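Local coordinates for terminal oxygenase component of carbazole 1,9a-dioxygenase (Sphingomonas, PDB 3GKQ), which probably uses a Rieske [2Fe-2S] cluster and a mononuclear iron site to dioxygenate carbazole as the terminal oxygenase of a three-subunit assembly, at residues Glu144-Asp147 and Leu148-Val152; Arg312-Glu315 and Ala316-Arg319; Ala346-Arg349 and Gly350-Glu353. All coordinates share one frame; numbering follows the deposited sequence.

Contact 1 (Glu144-Asp147 and Leu148-Val152); sequences EPHD and LAEDV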
loop_
_atom_site.group_PDB
_atom_site.type_symbol
_atom_site.label_atom_id
_atom_site.label_comp_id
_atom_site.label_asym_id
_atom_site.label_seq_id
_atom_site.Cartn_x
_atom_site.Cartn_y
_atom_site.Cartn_z
ATOM N N GLU A 144 4.005 32.729 20.263
ATOM C CA GLU A 144 4.296 32.532 21.675
ATOM C C GLU A 144 3.166 31.739 22.304
ATOM O O GLU A 144 1.994 32.007 22.056
ATOM C CB GLU A 144 4.438 33.881 22.386
ATOM C CG GLU A 144 5.847 34.450 22.342
ATOM C CD GLU A 144 6.817 33.646 23.190
ATOM O OE1 GLU A 144 6.603 33.569 24.423
ATOM O OE2 GLU A 144 7.788 33.091 22.628
ATOM N N PRO A 145 3.509 30.737 23.122
ATOM C CA PRO A 145 2.511 29.898 23.789
ATOM C C PRO A 145 1.648 30.641 24.802
ATOM O O PRO A 145 2.142 31.473 25.562
ATOM C CB PRO A 145 3.359 28.823 24.466
ATOM C CG PRO A 145 4.553 28.722 23.578
ATOM C CD PRO A 145 4.858 30.169 23.283
ATOM N N HIS A 146 0.355 30.341 24.795
ATOM C CA HIS A 146 -0.572 30.922 25.754
ATOM C C HIS A 146 -0.528 29.932 26.914
ATOM O O HIS A 146 0.207 28.945 26.846
ATOM C CB HIS A 146 -1.984 30.984 25.168
ATOM C CG HIS A 146 -2.343 29.790 24.337
ATOM N ND1 HIS A 146 -2.034 29.699 22.996
ATOM C CD2 HIS A 146 -2.952 28.625 24.664
ATOM C CE1 HIS A 146 -2.438 28.529 22.532
ATOM N NE2 HIS A 146 -2.998 27.859 23.525
ATOM N N ASP A 147 -1.299 30.183 27.967
ATOM C CA ASP A 147 -1.320 29.286 29.122
ATOM C C ASP A 147 -1.853 27.910 28.746
ATOM O O ASP A 147 -2.808 27.800 27.976
ATOM C CB ASP A 147 -2.204 29.850 30.240
ATOM C CG ASP A 147 -1.647 31.118 30.849
ATOM O OD1 ASP A 147 -0.501 31.086 31.346
ATOM O OD2 ASP A 147 -2.360 32.146 30.839
ATOM N N LEU A 148 -1.243 26.870 29.309
ATOM C CA LEU A 148 -1.667 25.499 29.054
ATOM C C LEU A 148 -3.126 25.319 29.458
ATOM O O LEU A 148 -3.859 24.534 28.849
ATOM C CB LEU A 148 -0.807 24.515 29.853
ATOM C CG LEU A 148 -1.256 23.051 29.777
ATOM C CD1 LEU A 148 -1.112 22.542 28.341
ATOM C CD2 LEU A 148 -0.422 22.198 30.727
ATOM N N ALA A 149 -3.534 26.050 30.493
ATOM C CA ALA A 149 -4.893 25.983 31.014
ATOM C C ALA A 149 -5.953 26.295 29.962
ATOM O O ALA A 149 -7.097 25.854 30.080
ATOM C CB ALA A 149 -5.039 26.929 32.206
ATOM N N GLU A 150 -5.579 27.057 28.940
ATOM C CA GLU A 150 -6.518 27.404 27.880
ATOM C C GLU A 150 -6.775 26.243 26.920
ATOM O O GLU A 150 -7.758 26.260 26.183
ATOM C CB GLU A 150 -6.008 28.600 27.072
ATOM C CG GLU A 150 -6.219 29.956 27.729
ATOM C CD GLU A 150 -5.933 31.108 26.782
ATOM O OE1 GLU A 150 -6.530 31.137 25.684
ATOM O OE2 GLU A 150 -5.121 31.987 27.130
ATOM N N ASP A 151 -5.895 25.242 26.933
ATOM C CA ASP A 151 -6.032 24.091 26.039
ATOM C C ASP A 151 -6.411 22.764 26.690
ATOM O O ASP A 151 -6.257 21.710 26.074
ATOM C CB ASP A 151 -4.746 23.888 25.223
ATOM C CG ASP A 151 -4.591 24.904 24.105
ATOM O OD1 ASP A 151 -5.616 25.440 23.638
ATOM O OD2 ASP A 151 -3.444 25.154 23.681
ATOM N N VAL A 152 -6.890 22.805 27.932
ATOM C CA VAL A 152 -7.314 21.588 28.621
ATOM C C VAL A 152 -8.676 21.867 29.261
ATOM O O VAL A 152 -9.023 23.020 29.507
ATOM C CB VAL A 152 -6.297 21.148 29.705
ATOM C CG1 VAL A 152 -4.924 20.953 29.073
ATOM C CG2 VAL A 152 -6.233 22.176 30.829
#
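His146 reaches across a tight turn to Asp151, a histidine-carboxylate pair that can brace a turn within a loop. NE2 of His146 donates to OD2 of Asp151 over 2.7 Å, with an N-H...O angle of 156°. The ring and the carboxylate stand nearly square to each other, 86° apart, and the donor meets OD2 from above the carboxylate plane, while Asp151 CG lies in the plane of the imidazole at its edge. His146 can face the turn because chi1 of 38° sets CG between its own backbone N and carbonyl carbon. In the backbone of the same turn, Glu150 N donates to Asp147 O at 3.0 Å, a bond that spans the beginning of the 3-10 segment 148-150. This inner side is close-packed: Glu150 CB lies 3.9 Å from His146 CD2, and the buried carboxylate of Asp151 has further donors in Trp32 N, to OD2, and His31 ND1, to OD1. The outer side is looser. Asp147 is exposed, and the Glu150 chain runs extended beyond CG toward its salt-bridge partner Arg375, its OE2 passing no closer than 3.8 Å to His146 CB. Between strands 135-140 and 161-170, the loop sets the His146 ring edge-to-face with Trp32 of strand 31-35 and against Phe139, while Leu148 packs on Phe137 of strand 135-140 and on strand 129-132.

Contact 2 (Arg312-Glu315 and Ala316-Arg319); sequences RSFE and AEFR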
loop_
_atom_site.group_PDB
_atom_site.type_symbol
_atom_site.label_atom_id
_atom_site.label_comp_id
_atom_site.label_asym_id
_atom_site.label_seq_id
_atom_site.Cartn_x
_atom_site.Cartn_y
_atom_site.Cartn_z
ATOM N N ARG A 312 -2.525 7.243 46.750
ATOM C CA ARG A 312 -1.957 5.929 46.465
ATOM C C ARG A 312 -3.087 4.919 46.312
ATOM O O ARG A 312 -2.943 3.902 45.632
ATOM C CB ARG A 312 -1.019 5.475 47.590
ATOM C CG ARG A 312 0.303 6.225 47.657
ATOM C CD ARG A 312 1.341 5.434 48.454
ATOM N NE ARG A 312 0.913 5.185 49.829
ATOM C CZ ARG A 312 0.792 6.130 50.758
ATOM N NH1 ARG A 312 1.073 7.393 50.462
ATOM N NH2 ARG A 312 0.380 5.814 51.980
ATOM N N SER A 313 -4.213 5.214 46.954
ATOM C CA SER A 313 -5.381 4.346 46.892
ATOM C C SER A 313 -6.002 4.416 45.497
ATOM O O SER A 313 -6.332 3.390 44.901
ATOM C CB SER A 313 -6.408 4.776 47.943
ATOM O OG SER A 313 -7.550 3.937 47.910
ATOM N N PHE A 314 -6.159 5.631 44.981
ATOM C CA PHE A 314 -6.733 5.813 43.651
ATOM C C PHE A 314 -5.823 5.177 42.605
ATOM O O PHE A 314 -6.282 4.454 41.721
ATOM C CB PHE A 314 -6.911 7.303 43.349
ATOM C CG PHE A 314 -7.297 7.591 41.922
ATOM C CD1 PHE A 314 -8.348 6.903 41.319
ATOM C CD2 PHE A 314 -6.616 8.553 41.183
ATOM C CE1 PHE A 314 -8.709 7.167 39.999
ATOM C CE2 PHE A 314 -6.972 8.824 39.862
ATOM C CZ PHE A 314 -8.021 8.130 39.271
ATOM N N GLU A 315 -4.529 5.450 42.717
ATOM C CA GLU A 315 -3.546 4.908 41.791
ATOM C C GLU A 315 -3.712 3.392 41.704
ATOM O O GLU A 315 -3.672 2.814 40.616
ATOM C CB GLU A 315 -2.140 5.270 42.279
ATOM C CG GLU A 315 -1.003 4.984 41.308
ATOM C CD GLU A 315 -0.769 3.505 41.083
ATOM O OE1 GLU A 315 -0.855 2.729 42.061
ATOM O OE2 GLU A 315 -0.481 3.118 39.931
ATOM N N ALA A 316 -3.912 2.753 42.855
ATOM C CA ALA A 316 -4.083 1.304 42.908
ATOM C C ALA A 316 -5.401 0.874 42.270
ATOM O O ALA A 316 -5.452 -0.110 41.532
ATOM C CB ALA A 316 -4.024 0.824 44.358
ATOM N N GLU A 317 -6.465 1.614 42.561
ATOM C CA GLU A 317 -7.777 1.304 42.011
ATOM C C GLU A 317 -7.775 1.495 40.493
ATOM O O GLU A 317 -8.415 0.736 39.760
ATOM C CB GLU A 317 -8.838 2.200 42.659
ATOM C CG GLU A 317 -10.251 1.920 42.189
ATOM C CD GLU A 317 -11.294 2.708 42.959
ATOM O OE1 GLU A 317 -11.184 3.952 43.009
ATOM O OE2 GLU A 317 -12.225 2.080 43.514
ATOM N N PHE A 318 -7.050 2.513 40.031
ATOM C CA PHE A 318 -6.943 2.809 38.603
ATOM C C PHE A 318 -6.389 1.589 37.874
ATOM O O PHE A 318 -6.988 1.090 36.920
ATOM C CB PHE A 318 -6.007 4.003 38.377
ATOM C CG PHE A 318 -5.722 4.290 36.923
ATOM C CD1 PHE A 318 -6.661 4.942 36.127
ATOM C CD2 PHE A 318 -4.520 3.885 36.344
ATOM C CE1 PHE A 318 -6.408 5.189 34.774
ATOM C CE2 PHE A 318 -4.258 4.126 34.992
ATOM C CZ PHE A 318 -5.207 4.780 34.206
ATOM N N ARG A 319 -5.240 1.112 38.344
ATOM C CA ARG A 319 -4.571 -0.042 37.757
ATOM C C ARG A 319 -5.342 -1.346 37.893
ATOM O O ARG A 319 -5.531 -2.079 36.922
ATOM C CB ARG A 319 -3.192 -0.230 38.400
ATOM C CG ARG A 319 -2.110 0.701 37.882
ATOM C CD ARG A 319 -0.817 0.572 38.696
ATOM N NE ARG A 319 -0.559 -0.805 39.109
ATOM C CZ ARG A 319 -0.875 -1.301 40.304
ATOM N NH1 ARG A 319 -1.457 -0.529 41.213
ATOM N NH2 ARG A 319 -0.622 -2.572 40.585
#
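Glu315 and Arg319 meet through two bends: the glutamate has CG opposite its backbone N (chi1 -170°) and then folds at chi2, while the arginine turns at chi3. Together these bring the two charged ends near each other on the outside of the helix, one turn apart, although the detailed fit of the two chains is doubtful in the model. The carboxylate and guanidinium planes are 12° from parallel although the two chains cross at a slant. The resulting salt bridge, Glu315 OE1 to Arg319 NH1 at 3.4 Å, is long, and its hydrogen bond is weak, with an N-H...O angle of 133°. Such an i to i+4 pair is a familiar surface feature of helices, and here it probably contributes charge attraction more than a firm directional grip.

The backbone beneath is regular alpha-helix. Phe318 N donates to Phe314 O over 2.7 Å, and Glu317 N donates to Ser313 O over 2.9 Å. Ala316 N to Arg312 O and Arg319 N to Glu315 O continue the same i to i+4 pattern.

The buried side has a different chemistry. Phe314 and Phe318, also one turn apart, touch lightly, CE1 of Phe314 lying 4.5 Å from CB of Phe318. OE1 of Glu317 approaches the edge of the Phe314 ring near its plane, Phe314 CD1 to Glu317 OE1 being 4.4 Å, but its stronger partner is Arg303, with which it forms a salt bridge. Helix 308-328 lies with this side against the antiparallel sheet: both phenylalanines meet the ring of His164 on strand 161-170 and pack on Leu301 of strand 294-304.

Contact 3 (Ala346-Arg349 and Gly350-Glu353); sequences ADDR and GWRE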
loop_
_atom_site.group_PDB
_atom_site.type_symbol
_atom_site.label_atom_id
_atom_site.label_comp_id
_atom_site.label_asym_id
_atom_site.label_seq_id
_atom_site.Cartn_x
_atom_site.Cartn_y
_atom_site.Cartn_z
ATOM N N ALA A 346 -12.983 10.453 5.334
ATOM C CA ALA A 346 -11.606 10.624 4.871
ATOM C C ALA A 346 -11.454 11.437 3.586
ATOM O O ALA A 346 -10.473 12.156 3.422
ATOM C CB ALA A 346 -10.934 9.261 4.710
ATOM N N ASP A 347 -12.422 11.330 2.679
ATOM C CA ASP A 347 -12.361 12.065 1.418
ATOM C C ASP A 347 -13.258 13.301 1.406
ATOM O O ASP A 347 -13.559 13.839 0.342
ATOM C CB ASP A 347 -12.746 11.154 0.247
ATOM C CG ASP A 347 -14.091 10.481 0.451
ATOM O OD1 ASP A 347 -14.943 11.050 1.171
ATOM O OD2 ASP A 347 -14.300 9.383 -0.112
ATOM N N ASP A 348 -13.688 13.733 2.588
ATOM C CA ASP A 348 -14.540 14.915 2.740
ATOM C C ASP A 348 -15.997 14.741 2.307
ATOM O O ASP A 348 -16.825 15.612 2.566
ATOM C CB ASP A 348 -13.946 16.114 1.984
ATOM C CG ASP A 348 -12.531 16.445 2.422
ATOM O OD1 ASP A 348 -12.282 16.512 3.641
ATOM O OD2 ASP A 348 -11.667 16.649 1.546
ATOM N N ARG A 349 -16.318 13.631 1.653
ATOM C CA ARG A 349 -17.693 13.410 1.203
ATOM C C ARG A 349 -18.672 13.313 2.372
ATOM O O ARG A 349 -19.816 13.772 2.284
ATOM C CB ARG A 349 -17.782 12.132 0.364
ATOM C CG ARG A 349 -16.890 12.137 -0.880
ATOM C CD ARG A 349 -17.178 10.932 -1.776
ATOM N NE ARG A 349 -18.564 10.937 -2.241
ATOM C CZ ARG A 349 -19.096 10.012 -3.035
ATOM N NH1 ARG A 349 -18.358 8.992 -3.461
ATOM N NH2 ARG A 349 -20.371 10.105 -3.402
ATOM N N GLY A 350 -18.217 12.718 3.467
ATOM C CA GLY A 350 -19.071 12.555 4.630
ATOM C C GLY A 350 -19.688 13.826 5.183
ATOM O O GLY A 350 -20.859 13.833 5.572
ATOM N N TRP A 351 -18.917 14.909 5.221
ATOM C CA TRP A 351 -19.426 16.168 5.761
ATOM C C TRP A 351 -20.640 16.681 4.995
ATOM O O TRP A 351 -21.476 17.399 5.551
ATOM C CB TRP A 351 -18.326 17.236 5.753
ATOM C CG TRP A 351 -17.052 16.765 6.373
ATOM C CD1 TRP A 351 -15.884 16.484 5.728
ATOM C CD2 TRP A 351 -16.833 16.455 7.752
ATOM N NE1 TRP A 351 -14.950 16.013 6.617
ATOM C CE2 TRP A 351 -15.505 15.985 7.870
ATOM C CE3 TRP A 351 -17.629 16.526 8.906
ATOM C CZ2 TRP A 351 -14.953 15.586 9.090
ATOM C CZ3 TRP A 351 -17.079 16.128 10.125
ATOM C CH2 TRP A 351 -15.755 15.665 10.206
ATOM N N ARG A 352 -20.741 16.307 3.725
ATOM C CA ARG A 352 -21.859 16.748 2.893
ATOM C C ARG A 352 -22.990 15.723 2.817
ATOM O O ARG A 352 -24.158 16.089 2.717
ATOM C CB ARG A 352 -21.385 17.020 1.462
ATOM C CG ARG A 352 -19.920 17.411 1.336
ATOM C CD ARG A 352 -19.649 18.802 1.868
ATOM N NE ARG A 352 -18.225 19.127 1.796
ATOM C CZ ARG A 352 -17.727 20.349 1.955
ATOM N NH1 ARG A 352 -18.537 21.373 2.195
ATOM N NH2 ARG A 352 -16.418 20.547 1.873
ATOM N N GLU A 353 -22.639 14.442 2.857
ATOM C CA GLU A 353 -23.633 13.379 2.725
ATOM C C GLU A 353 -24.269 12.845 4.003
ATOM O O GLU A 353 -25.287 12.160 3.940
ATOM C CB GLU A 353 -23.032 12.207 1.949
ATOM C CG GLU A 353 -22.651 12.536 0.525
ATOM C CD GLU A 353 -22.068 11.341 -0.195
ATOM O OE1 GLU A 353 -22.721 10.273 -0.200
ATOM O OE2 GLU A 353 -20.961 11.463 -0.755
HETATM O O HOH W 1 -12.292 15.107 5.654
#
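Arg349 O is gripped by two backbone donors of the helical turn that follows it, Glu353 N at 3.0 Å and Arg352 N at 3.1 Å. The first comes almost straight along the carbonyl bond, whereas the second stands 52° above the carbonyl plane, so one oxygen serves both an i+4 and an i+3 bond in this short helix. Just before it, Asp347 OD1 accepts from Arg349 N over 3.0 Å on the anti side, somewhat out of the carboxylate plane, closing an Asx turn that ties the linker to the start of the helix.

The side chains repeat the link from Arg349 to Glu353. A single oxygen, OE2 of Glu353, faces both NE (2.9 Å) and NH2 (3.0 Å) of the Arg349 guanidinium. Both hydrogen bonds are weak in angle, the guanidinium and carboxylate planes are turned 45° from each other, and the salt bridge probably rests largely on charge. Chi3 of 61° bends the arginine chain so that NE and NH2 face Glu353, while the glutamate runs extended beyond CG to meet it. Replacing Glu353 by an alanine would probably leave the Arg349 guanidinium without this charge mate and set its end free to turn. Arg349 also packs on Asp381 of the second subunit.

On another side of the turn, water 1 bridges Asp348 and Trp351: it donates to OD1 of Asp348 and accepts from NE1 of Trp351 at 3.0 Å, lying in the indole plane at the ring edge. The indole itself is buried, meeting the rings of Tyr345 and Tyr21. Helix 349-353 follows helix 332-346, and its Trp351 touches both Met176 and Glu179 of helix 174-181 and Ile22 of helix 19-23.

In the fold
All three are local contacts within one continuous stretch, partly buried, away from the iron and cluster sites, and mutually separate: contacts 2 and 3 lie on opposite sides of the chain's centre, about 42 Å apart between centres. Contact 1 sits nearest the middle, about 15 Å from it, and its key polar pair includes a buried carboxylate with several donors. Contacts 2 and 3 lie farther out, and each pairs a weakly bonded arginine-glutamate salt bridge with buried aromatics on another side. Their settings differ: contact 1 joins a loop to neighbouring strands, contact 2 lays one helix on a sheet, and contact 3 joins several helices and reaches a second subunit.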